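Local coordinates for actin binding protein family protein (Entamoeba histolytica HM-1:IMSS, PDB 6K2F) that probably binds actin monomers and filaments as a twinfilin of the ADF family, probably inhibiting polymerization by sequestering G-actin, here represented by its N-terminal ADF-homology domain, at residues Thr42-Val52 / Tyr63-Arg71. Residues are numbered along the deposited sequence; the frame is centred on the assembly and turned at random.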
ATOM      1  N   THR A  42      -1.268  -0.535   2.370  1.00 17.11           N
ATOM      2  CA  THR A  42      -1.994   0.748   2.398  1.00 17.24           C
ATOM      3  C   THR A  42      -0.969   1.889   2.360  1.00 16.00           C
ATOM      4  O   THR A  42       0.239   1.628   2.230  1.00 17.15           O
ATOM      5  CB  THR A  42      -2.908   0.851   3.634  1.00 19.83           C
ATOM      6  OG1 THR A  42      -2.090   1.020   4.786  1.00 18.52           O
ATOM      7  CG2 THR A  42      -3.805  -0.355   3.814  1.00 20.92           C
ATOM      8  N   SER A  43      -1.429   3.108   2.527  1.00 18.73           N
ATOM      9  CA  SER A  43      -0.544   4.284   2.632  1.00 22.14           C
ATOM     10  C   SER A  43      -0.029   4.427   4.077  1.00 25.16           C
ATOM     11  O   SER A  43       0.683   5.413   4.323  1.00 25.63           O
ATOM     12  CB  SER A  43      -1.266   5.503   2.190  1.00 20.59           C
ATOM     13  OG  SER A  43      -2.335   5.773   3.071  1.00 22.82           O
ATOM     14  N   ASP A  44      -0.437   3.551   5.010  1.00 19.48           N
ATOM     15  CA  ASP A  44      -0.085   3.633   6.462  1.00 19.63           C
ATOM     16  C   ASP A  44       0.998   2.603   6.789  1.00 19.20           C
ATOM     17  O   ASP A  44       0.683   1.426   7.009  1.00 20.20           O
ATOM     18  CB  ASP A  44      -1.321   3.447   7.351  1.00 23.71           C
ATOM     19  CG  ASP A  44      -1.095   3.717   8.838  1.00 32.26           C
ATOM     20  OD1 ASP A  44       0.086   3.672   9.291  1.00 29.56           O
ATOM     21  OD2 ASP A  44      -2.105   3.980   9.529  1.00 36.01           O
ATOM     22  N   PHE A  45       2.252   3.043   6.792  1.00 20.04           N
ATOM     23  CA  PHE A  45       3.438   2.192   7.047  1.00 16.15           C
ATOM     24  C   PHE A  45       3.281   1.489   8.396  1.00 20.42           C
ATOM     25  O   PHE A  45       3.511   0.282   8.503  1.00 18.60           O
ATOM     26  CB  PHE A  45       4.690   3.066   7.021  1.00 18.70           C
ATOM     27  CG  PHE A  45       5.935   2.404   7.544  1.00 16.70           C
ATOM     28  CD1 PHE A  45       6.708   1.626   6.707  1.00 20.64           C
ATOM     29  CD2 PHE A  45       6.340   2.565   8.857  1.00 19.67           C
ATOM     30  CE1 PHE A  45       7.881   1.047   7.156  1.00 18.31           C
ATOM     31  CE2 PHE A  45       7.511   1.978   9.305  1.00 19.58           C
ATOM     32  CZ  PHE A  45       8.272   1.213   8.461  1.00 18.45           C
ATOM     33  N   ASP A  46       2.894   2.251   9.418  1.00 21.43           N
ATOM     34  CA  ASP A  46       2.828   1.729  10.806  1.00 22.57           C
ATOM     35  C   ASP A  46       1.824   0.573  10.880  1.00 18.87           C
ATOM     36  O   ASP A  46       2.183  -0.498  11.406  1.00 24.66           O
ATOM     37  CB  ASP A  46       2.452   2.838  11.783  1.00 25.84           C
ATOM     38  CG  ASP A  46       3.544   3.878  11.983  1.00 49.53           C
ATOM     39  OD1 ASP A  46       4.739   3.539  11.861  1.00 36.70           O
ATOM     40  OD2 ASP A  46       3.195   5.030  12.253  1.00 59.97           O
ATOM     41  N   ALA A  47       0.607   0.779  10.367  1.00 20.40           N
ATOM     42  CA  ALA A  47      -0.454  -0.250  10.331  1.00 19.73           C
ATOM     43  C   ALA A  47       0.046  -1.453   9.532  1.00 17.58           C
ATOM     44  O   ALA A  47      -0.151  -2.604   9.952  1.00 20.83           O
ATOM     45  CB  ALA A  47      -1.702   0.314   9.705  1.00 23.83           C
ATOM     46  N   ASP A  48       0.708  -1.198   8.408  1.00 17.85           N
ATOM     47  CA  ASP A  48       1.082  -2.292   7.488  1.00 17.28           C
ATOM     48  C   ASP A  48       2.133  -3.203   8.137  1.00 15.76           C
ATOM     49  O   ASP A  48       2.218  -4.386   7.747  1.00 14.23           O
ATOM     50  CB  ASP A  48       1.561  -1.771   6.133  1.00 16.56           C
ATOM     51  CG  ASP A  48       0.476  -1.195   5.230  1.00 15.60           C
ATOM     52  OD1 ASP A  48      -0.732  -1.126   5.639  1.00 18.01           O
ATOM     53  OD2 ASP A  48       0.856  -0.795   4.102  1.00 16.94           O
ATOM     54  N   LEU A  49       2.920  -2.703   9.095  1.00 15.63           N
ATOM     55  CA  LEU A  49       3.943  -3.564   9.737  1.00 13.69           C
ATOM     56  C   LEU A  49       3.260  -4.799  10.327  1.00 13.17           C
ATOM     57  O   LEU A  49       3.860  -5.887  10.293  1.00 14.78           O
ATOM     58  CB  LEU A  49       4.714  -2.780  10.802  1.00 15.70           C
ATOM     59  CG  LEU A  49       5.796  -1.853  10.250  1.00 17.25           C
ATOM     60  CD1 LEU A  49       6.279  -0.890  11.322  1.00 20.69           C
ATOM     61  CD2 LEU A  49       6.948  -2.667   9.682  1.00 19.28           C
ATOM     62  N   ASP A  50       2.046  -4.646  10.855  1.00 14.09           N
ATOM     63  CA  ASP A  50       1.359  -5.773  11.527  1.00 15.73           C
ATOM     64  C   ASP A  50       0.894  -6.807  10.489  1.00 16.79           C
ATOM     65  O   ASP A  50       0.666  -7.984  10.887  1.00 17.91           O
ATOM     66  CB  ASP A  50       0.226  -5.261  12.405  1.00 17.89           C
ATOM     67  CG  ASP A  50       0.723  -4.641  13.699  1.00 25.98           C
ATOM     68  OD1 ASP A  50       1.850  -4.974  14.115  1.00 19.20           O
ATOM     69  OD2 ASP A  50      -0.032  -3.845  14.301  1.00 29.92           O
ATOM     70  N   LEU A  51       0.741  -6.432   9.217  1.00 16.16           N
ATOM     71  CA  LEU A  51       0.288  -7.406   8.175  1.00 16.74           C
ATOM     72  C   LEU A  51       1.309  -8.531   8.007  1.00 15.18           C
ATOM     73  O   LEU A  51       0.911  -9.637   7.615  1.00 16.07           O
ATOM     74  CB  LEU A  51       0.074  -6.683   6.843  1.00 16.86           C
ATOM     75  CG  LEU A  51      -1.048  -5.653   6.847  1.00 21.44           C
ATOM     76  CD1 LEU A  51      -1.084  -4.916   5.517  1.00 22.07           C
ATOM     77  CD2 LEU A  51      -2.392  -6.313   7.143  1.00 27.37           C
ATOM     78  N   VAL A  52       2.578  -8.280   8.302  1.00 14.44           N
ATOM     79  CA  VAL A  52       3.647  -9.305   8.172  1.00 13.46           C
ATOM     80  C   VAL A  52       3.261 -10.544   8.981  1.00 16.69           C
ATOM     81  O   VAL A  52       3.548 -11.679   8.526  1.00 17.21           O
ATOM     82  CB  VAL A  52       4.995  -8.742   8.636  1.00 15.09           C
ATOM     83  CG1 VAL A  52       6.021  -9.858   8.854  1.00 19.38           C
ATOM     84  CG2 VAL A  52       5.485  -7.709   7.642  1.00 16.42           C
ATOM     85  N   TYR A  63      11.864 -14.515   4.084  1.00 13.60           N
ATOM     86  CA  TYR A  63      12.242 -13.098   4.007  1.00 11.20           C
ATOM     87  C   TYR A  63      11.021 -12.255   3.691  1.00 13.18           C
ATOM     88  O   TYR A  63      10.162 -12.657   2.903  1.00 12.50           O
ATOM     89  CB  TYR A  63      13.247 -12.868   2.895  1.00 14.08           C
ATOM     90  CG  TYR A  63      14.506 -13.678   2.985  1.00 11.77           C
ATOM     91  CD1 TYR A  63      15.440 -13.440   3.970  1.00 12.77           C
ATOM     92  CD2 TYR A  63      14.791 -14.647   2.038  1.00 12.45           C
ATOM     93  CE1 TYR A  63      16.624 -14.159   4.031  1.00 12.85           C
ATOM     94  CE2 TYR A  63      15.980 -15.345   2.062  1.00 14.77           C
ATOM     95  CZ  TYR A  63      16.901 -15.116   3.062  1.00 15.56           C
ATOM     96  OH  TYR A  63      18.049 -15.861   3.064  1.00 16.07           O
ATOM     97  N   ILE A  64      10.999 -11.043   4.229  1.00 11.06           N
ATOM     98  CA  ILE A  64       9.995 -10.019   3.831  1.00 13.23           C
ATOM     99  C   ILE A  64      10.762  -8.778   3.396  1.00 14.59           C
ATOM    100  O   ILE A  64      11.561  -8.276   4.170  1.00 13.22           O
ATOM    101  CB  ILE A  64       9.048  -9.611   4.970  1.00 15.60           C
ATOM    102  CG1 ILE A  64       8.405 -10.796   5.687  1.00 22.31           C
ATOM    103  CG2 ILE A  64       8.020  -8.632   4.407  1.00 16.73           C
ATOM    104  CD1 ILE A  64       7.335 -11.431   4.917  1.00 22.15           C
ATOM    105  N   LEU A  65      10.548  -8.347   2.160  1.00 13.61           N
ATOM    106  CA  LEU A  65      11.054  -7.054   1.663  1.00 12.37           C
ATOM    107  C   LEU A  65       9.945  -6.038   1.885  1.00 10.57           C
ATOM    108  O   LEU A  65       8.912  -6.152   1.228  1.00 12.52           O
ATOM    109  CB  LEU A  65      11.434  -7.187   0.193  1.00 13.44           C
ATOM    110  CG  LEU A  65      12.417  -8.305  -0.106  1.00 19.69           C
ATOM    111  CD1 LEU A  65      12.687  -8.398  -1.588  1.00 19.72           C
ATOM    112  CD2 LEU A  65      13.695  -8.104   0.674  1.00 24.28           C
ATOM    113  N   PHE A  66      10.135  -5.163   2.854  1.00 13.04           N
ATOM    114  CA  PHE A  66       9.068  -4.280   3.363  1.00 14.55           C
ATOM    115  C   PHE A  66       9.426  -2.836   2.993  1.00 11.80           C
ATOM    116  O   PHE A  66      10.426  -2.286   3.434  1.00 12.83           O
ATOM    117  CB  PHE A  66       8.911  -4.468   4.863  1.00 12.10           C
ATOM    118  CG  PHE A  66       7.647  -3.869   5.411  1.00 12.24           C
ATOM    119  CD1 PHE A  66       7.587  -2.513   5.670  1.00 12.47           C
ATOM    120  CD2 PHE A  66       6.544  -4.662   5.696  1.00 10.55           C
ATOM    121  CE1 PHE A  66       6.439  -1.952   6.192  1.00 13.51           C
ATOM    122  CE2 PHE A  66       5.376  -4.085   6.175  1.00 13.83           C
ATOM    123  CZ  PHE A  66       5.333  -2.738   6.432  1.00 12.07           C
ATOM    124  N   ARG A  67       8.573  -2.221   2.212  1.00 11.09           N
ATOM    125  CA  ARG A  67       8.827  -0.865   1.669  1.00 12.43           C
ATOM    126  C   ARG A  67       8.570   0.189   2.749  1.00 13.23           C
ATOM    127  O   ARG A  67       7.519   0.147   3.385  1.00 15.11           O
ATOM    128  CB  ARG A  67       7.935  -0.621   0.456  1.00 13.27           C
ATOM    129  CG  ARG A  67       8.270   0.666  -0.281  1.00 14.47           C
ATOM    130  CD  ARG A  67       7.376   0.923  -1.480  1.00 15.79           C
ATOM    131  NE  ARG A  67       5.965   0.886  -1.125  1.00 16.39           N
ATOM    132  CZ  ARG A  67       5.296   1.831  -0.476  1.00 19.11           C
ATOM    133  NH1 ARG A  67       5.901   2.940  -0.085  1.00 20.06           N
ATOM    134  NH2 ARG A  67       4.009   1.674  -0.221  1.00 19.10           N
ATOM    135  N   THR A  68       9.514   1.099   2.952  1.00 13.07           N
ATOM    136  CA  THR A  68       9.339   2.237   3.882  1.00 13.87           C
ATOM    137  C   THR A  68       8.635   3.378   3.155  1.00 14.40           C
ATOM    138  O   THR A  68       8.334   3.268   1.951  1.00 17.27           O
ATOM    139  CB  THR A  68      10.663   2.744   4.471  1.00 14.68           C
ATOM    140  OG1 THR A  68      11.373   3.513   3.498  1.00 17.12           O
ATOM    141  CG2 THR A  68      11.519   1.612   4.994  1.00 17.32           C
ATOM    142  N   GLU A  69       8.436   4.512   3.844  1.00 17.76           N
ATOM    143  CA  GLU A  69       7.892   5.758   3.242  1.00 18.55           C
ATOM    144  C   GLU A  69       9.005   6.694   2.769  1.00 17.95           C
ATOM    145  O   GLU A  69       8.688   7.785   2.284  1.00 22.27           O
ATOM    146  CB  GLU A  69       7.018   6.475   4.268  1.00 24.08           C
ATOM    147  CG  GLU A  69       5.717   5.756   4.554  1.00 32.49           C
ATOM    148  CD  GLU A  69       4.895   5.493   3.309  1.00 41.84           C
ATOM    149  OE1 GLU A  69       4.598   6.453   2.573  1.00 35.27           O
ATOM    150  OE2 GLU A  69       4.623   4.326   3.041  1.00 32.58           O
ATOM    151  N   THR A  70      10.266   6.299   2.938  1.00 19.28           N
ATOM    152  CA  THR A  70      11.420   7.153   2.589  1.00 20.16           C
ATOM    153  C   THR A  70      11.793   6.864   1.136  1.00 18.48           C
ATOM    154  O   THR A  70      11.982   5.699   0.793  1.00 18.22           O
ATOM    155  CB  THR A  70      12.574   6.948   3.577  1.00 26.47           C
ATOM    156  OG1 THR A  70      12.100   7.416   4.841  1.00 29.74           O
ATOM    157  CG2 THR A  70      13.819   7.710   3.186  1.00 29.62           C
ATOM    158  N   ARG A  71      11.853   7.898   0.318  1.00 23.85           N
ATOM    159  CA  ARG A  71      12.277   7.731  -1.095  1.00 22.93           C
ATOM    160  C   ARG A  71      13.791   7.480  -1.147  1.00 24.73           C
ATOM    161  O   ARG A  71      14.525   7.928  -0.247  1.00 31.75           O
ATOM    162  CB  ARG A  71      11.823   8.926  -1.936  1.00 26.51           C
ATOM    163  CG  ARG A  71      10.315   9.010  -2.135  1.00 26.54           C
ATOM    164  CD  ARG A  71       9.732   7.950  -3.051  1.00 42.13           C
ATOM    165  NE  ARG A  71      10.205   8.091  -4.423  1.00 43.38           N
ATOM    166  CZ  ARG A  71       9.657   8.878  -5.347  1.00 50.96           C
ATOM    167  NH1 ARG A  71       8.594   9.615  -5.064  1.00 36.70           N
ATOM    168  NH2 ARG A  71      10.176   8.917  -6.565  1.00 57.97           N
TER
HETATM  169  O   HOH W   1       1.289   0.065   0.136  1.00 18.46           O
HETATM  170  O   HOH W   2       1.994   7.189   2.859  1.00 33.48           O
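Phe66 packs against helix 45-49 and the residues that follow it, one face of its ring covered by Leu49: Leu49 CD2 stands 3.8 Å from the centroid of the Phe66 ring, over the face, a CH-pi contact. With CG of Phe66 anti to the backbone N (chi1 -166°), the ring reaches the helix backbone, and Asp48 O meets its edge at Phe66 CE2, 3.5 Å away. Phe45 comes in at another part of that rim, Phe45 CE1 to Phe66 CE1 3.5 Å; planes 78° apart and centroids 5.5 Å apart make this an oblique aromatic pair. The edge of the Phe45 ring also faces Arg67 O, while Phe45 CB touches the bent chain of Glu69 at CG (3.8 Å). Farther along, Val52 divides its branches, CG2 against Phe66 CD2 and CG1 against Ile64 CG1 at 4.1 Å. Polar links are indirect: one water joins Thr42 O to Arg67 NH2, weakly at the arginine, whose NE bonds Gly21 O, and Arg22 pairs with both Asp48 and Glu69. Thr42 OG1 and N grip the two Asp48 oxygens, consistent with a fixed carboxylate. Helix 45-49 thus runs nearly antiparallel (163°) to 63-68, part of strand 62-68, which lies between strands 23-29 and 77-85 of the ADF-homology sheet, with Tyr131 of helix 127-137 touching Leu49.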